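Local coordinates for protein soluble inorganic pyrophosphatase (Toxoplasma gondii, PDB 5WRT) that probably hydrolyses inorganic pyrophosphate to phosphate with the help of magnesium ions, as a type I enzyme of the PPase family, at residues N56-M61 with A86-W91. Residues are numbered along the deposited sequence; the frame is centred on the assembly and turned at random.
Sequences NTRRKM and ASTLYW
N56 and T57 both face L89 in a G1 beta bulge, where two antiparallel backbone bonds meet on one residue: N56 N donates to L89 O at 2.7 Å, a bent bond with an N-H...O angle of 136°, and L89 N donates to T57 O at 2.9 Å. N56 takes the left-handed backbone conformation of the first bulge position (phi 72°). Beside the bulge, T88 turns its methyl against the backbone of 56-61, CG2 lying 3.4 Å from N56 C; CG2 stands anti to the backbone N, with OG1 beside that N. The amide of N56 comes to the rim of the Y90 ring, its plane turned 76° from the ring, and OD1 rests 3.9 Å from CD1. The side chains of R58 and T88 cross at about a right angle, and R58 CB lies 3.6 Å from S87 O, while R58 NE carries on to a salt bridge with E84. The hydroxyls of 86-91 reach across the dimer interface: T88 OG1 bonds A86 O of the second subunit, and Y90 OH bonds S87 OG of that subunit. N56 OD1, by contrast, is buried without a polar partner in the model. The chemistry thus divides: backbone bonds join 56-61 to strand 84-89, an edge of the small three-stranded antiparallel sheet centred on 57-63, whereas hydroxyls of 86-91 join the subunits.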
ATOM      1  N   ASN A  56       8.811   6.845   3.716  1.00 26.82           N
ATOM      2  CA  ASN A  56       7.961   6.810   4.907  1.00 27.58           C
ATOM      3  C   ASN A  56       7.253   8.140   5.170  1.00 28.01           C
ATOM      4  O   ASN A  56       7.045   8.519   6.324  1.00 28.62           O
ATOM      5  CB  ASN A  56       8.749   6.369   6.147  1.00 27.75           C
ATOM      6  CG  ASN A  56       9.031   4.880   6.153  1.00 28.40           C
ATOM      7  OD1 ASN A  56       8.286   4.095   5.568  1.00 28.36           O
ATOM      8  ND2 ASN A  56      10.113   4.484   6.812  1.00 30.99           N
ATOM      9  N   THR A  57       6.882   8.864   4.114  1.00 27.69           N
ATOM     10  CA  THR A  57       6.041  10.047   4.227  1.00 28.69           C
ATOM     11  C   THR A  57       4.902   9.938   3.220  1.00 28.64           C
ATOM     12  O   THR A  57       4.876   9.041   2.374  1.00 27.18           O
ATOM     13  CB  THR A  57       6.826  11.349   3.997  1.00 29.16           C
ATOM     14  OG1 THR A  57       7.263  11.417   2.634  1.00 28.36           O
ATOM     15  CG2 THR A  57       8.030  11.431   4.928  1.00 29.58           C
ATOM     16  N   ARG A  58       3.944  10.863   3.316  1.00 30.16           N
ATOM     17  CA  ARG A  58       2.773  10.797   2.453  1.00 31.15           C
ATOM     18  C   ARG A  58       2.327  12.145   1.899  1.00 30.96           C
ATOM     19  O   ARG A  58       1.336  12.183   1.164  1.00 31.62           O
ATOM     20  CB  ARG A  58       1.596  10.107   3.167  1.00 31.33           C
ATOM     21  CG  ARG A  58       0.985  10.838   4.336  1.00 32.87           C
ATOM     22  CD  ARG A  58      -0.331  10.165   4.689  1.00 32.87           C
ATOM     23  NE  ARG A  58      -0.949  10.716   5.889  1.00 38.00           N
ATOM     24  CZ  ARG A  58      -1.228  10.003   6.976  1.00 37.08           C
ATOM     25  NH1 ARG A  58      -0.946   8.707   7.009  1.00 34.63           N
ATOM     26  NH2 ARG A  58      -1.794  10.584   8.025  1.00 36.97           N
ATOM     27  N   ARG A  59       2.998  13.245   2.233  1.00 30.06           N
ATOM     28  CA  ARG A  59       2.654  14.520   1.620  1.00 32.74           C
ATOM     29  C   ARG A  59       3.098  14.527   0.162  1.00 31.92           C
ATOM     30  O   ARG A  59       4.216  14.118  -0.166  1.00 31.41           O
ATOM     31  CB  ARG A  59       3.313  15.679   2.366  1.00 35.33           C
ATOM     32  CG  ARG A  59       2.817  15.886   3.781  1.00 36.29           C
ATOM     33  CD  ARG A  59       3.387  17.167   4.373  1.00 39.89           C
ATOM     34  NE  ARG A  59       2.820  17.452   5.687  1.00 41.96           N
ATOM     35  CZ  ARG A  59       3.393  17.120   6.839  1.00 44.16           C
ATOM     36  NH1 ARG A  59       4.560  16.489   6.844  1.00 43.22           N
ATOM     37  NH2 ARG A  59       2.799  17.420   7.988  1.00 44.61           N
ATOM     38  N   LYS A  60       2.218  15.005  -0.716  1.00 31.88           N
ATOM     39  CA  LYS A  60       2.479  14.984  -2.154  1.00 32.35           C
ATOM     40  C   LYS A  60       3.350  16.185  -2.512  1.00 32.48           C
ATOM     41  O   LYS A  60       2.886  17.218  -2.999  1.00 34.43           O
ATOM     42  CB  LYS A  60       1.171  14.980  -2.937  1.00 31.93           C
ATOM     43  CG  LYS A  60       1.341  14.806  -4.438  1.00 31.46           C
ATOM     44  CD  LYS A  60       0.089  14.215  -5.066  1.00 33.39           C
ATOM     45  CE  LYS A  60       0.144  14.280  -6.584  1.00 33.12           C
ATOM     46  NZ  LYS A  60      -1.211  14.263  -7.199  1.00 37.84           N
ATOM     47  N   MET A  61       4.649  16.035  -2.259  1.00 29.25           N
ATOM     48  CA  MET A  61       5.619  17.048  -2.647  1.00 30.27           C
ATOM     49  C   MET A  61       6.023  16.838  -4.099  1.00 29.55           C
ATOM     50  O   MET A  61       6.280  15.711  -4.529  1.00 29.40           O
ATOM     51  CB  MET A  61       6.849  16.985  -1.742  1.00 30.34           C
ATOM     52  CG  MET A  61       6.519  16.971  -0.256  1.00 32.79           C
ATOM     53  SD  MET A  61       5.721  18.483   0.316  1.00 34.43           S
ATOM     54  CE  MET A  61       7.004  19.688  -0.002  1.00 36.15           C
ATOM     55  N   ALA A  86      -3.258   8.968   0.076  1.00 30.44           N
ATOM     56  CA  ALA A  86      -4.057   8.275   1.077  1.00 30.02           C
ATOM     57  C   ALA A  86      -3.230   7.304   1.904  1.00 29.31           C
ATOM     58  O   ALA A  86      -3.656   6.918   2.997  1.00 29.38           O
ATOM     59  CB  ALA A  86      -5.215   7.534   0.407  1.00 31.08           C
ATOM     60  N   SER A  87      -2.059   6.907   1.413  1.00 28.41           N
ATOM     61  CA  SER A  87      -1.207   5.944   2.089  1.00 26.92           C
ATOM     62  C   SER A  87       0.224   6.459   2.122  1.00 26.98           C
ATOM     63  O   SER A  87       0.637   7.254   1.273  1.00 27.64           O
ATOM     64  CB  SER A  87      -1.256   4.579   1.397  1.00 27.48           C
ATOM     65  OG  SER A  87      -2.506   3.950   1.616  1.00 28.00           O
ATOM     66  N   THR A  88       0.972   6.009   3.127  1.00 26.28           N
ATOM     67  CA  THR A  88       2.380   6.362   3.224  1.00 27.08           C
ATOM     68  C   THR A  88       3.189   5.628   2.159  1.00 25.99           C
ATOM     69  O   THR A  88       3.001   4.430   1.925  1.00 25.67           O
ATOM     70  CB  THR A  88       2.916   6.032   4.620  1.00 28.22           C
ATOM     71  OG1 THR A  88       2.263   6.858   5.594  1.00 28.51           O
ATOM     72  CG2 THR A  88       4.413   6.267   4.696  1.00 26.16           C
ATOM     73  N   LEU A  89       4.083   6.363   1.500  1.00 24.84           N
ATOM     74  CA  LEU A  89       5.012   5.769   0.548  1.00 25.06           C
ATOM     75  C   LEU A  89       6.227   5.231   1.294  1.00 25.65           C
ATOM     76  O   LEU A  89       6.847   5.950   2.083  1.00 25.56           O
ATOM     77  CB  LEU A  89       5.434   6.806  -0.493  1.00 23.48           C
ATOM     78  CG  LEU A  89       6.031   6.318  -1.814  1.00 23.41           C
ATOM     79  CD1 LEU A  89       5.319   5.075  -2.318  1.00 22.78           C
ATOM     80  CD2 LEU A  89       5.947   7.428  -2.843  1.00 24.09           C
ATOM     81  N   TYR A  90       6.569   3.970   1.043  1.00 23.99           N
ATOM     82  CA  TYR A  90       7.602   3.281   1.807  1.00 24.07           C
ATOM     83  C   TYR A  90       8.978   3.364   1.163  1.00 24.61           C
ATOM     84  O   TYR A  90       9.890   2.647   1.586  1.00 25.28           O
ATOM     85  CB  TYR A  90       7.221   1.812   2.006  1.00 24.27           C
ATOM     86  CG  TYR A  90       5.830   1.621   2.559  1.00 25.42           C
ATOM     87  CD1 TYR A  90       5.509   2.046   3.841  1.00 25.89           C
ATOM     88  CD2 TYR A  90       4.836   1.013   1.800  1.00 23.92           C
ATOM     89  CE1 TYR A  90       4.240   1.877   4.352  1.00 25.50           C
ATOM     90  CE2 TYR A  90       3.562   0.837   2.303  1.00 23.67           C
ATOM     91  CZ  TYR A  90       3.270   1.272   3.581  1.00 25.22           C
ATOM     92  OH  TYR A  90       2.007   1.103   4.092  1.00 24.82           O
ATOM     93  N   TRP A  91       9.150   4.210   0.151  1.00 23.59           N
ATOM     94  CA  TRP A  91      10.425   4.343  -0.536  1.00 23.81           C
ATOM     95  C   TRP A  91      10.626   5.791  -0.948  1.00 24.20           C
ATOM     96  O   TRP A  91       9.662   6.528  -1.169  1.00 24.22           O
ATOM     97  CB  TRP A  91      10.496   3.424  -1.766  1.00 23.25           C
ATOM     98  CG  TRP A  91      10.112   2.005  -1.468  1.00 23.46           C
ATOM     99  CD1 TRP A  91      10.944   0.993  -1.084  1.00 23.75           C
ATOM    100  CD2 TRP A  91       8.792   1.445  -1.508  1.00 22.50           C
ATOM    101  NE1 TRP A  91      10.227  -0.161  -0.889  1.00 23.82           N
ATOM    102  CE2 TRP A  91       8.903   0.089  -1.144  1.00 24.23           C
ATOM    103  CE3 TRP A  91       7.530   1.958  -1.820  1.00 21.87           C
ATOM    104  CZ2 TRP A  91       7.799  -0.761  -1.084  1.00 25.42           C
ATOM    105  CZ3 TRP A  91       6.435   1.113  -1.760  1.00 22.52           C
ATOM    106  CH2 TRP A  91       6.577  -0.231  -1.396  1.00 23.03           C
TER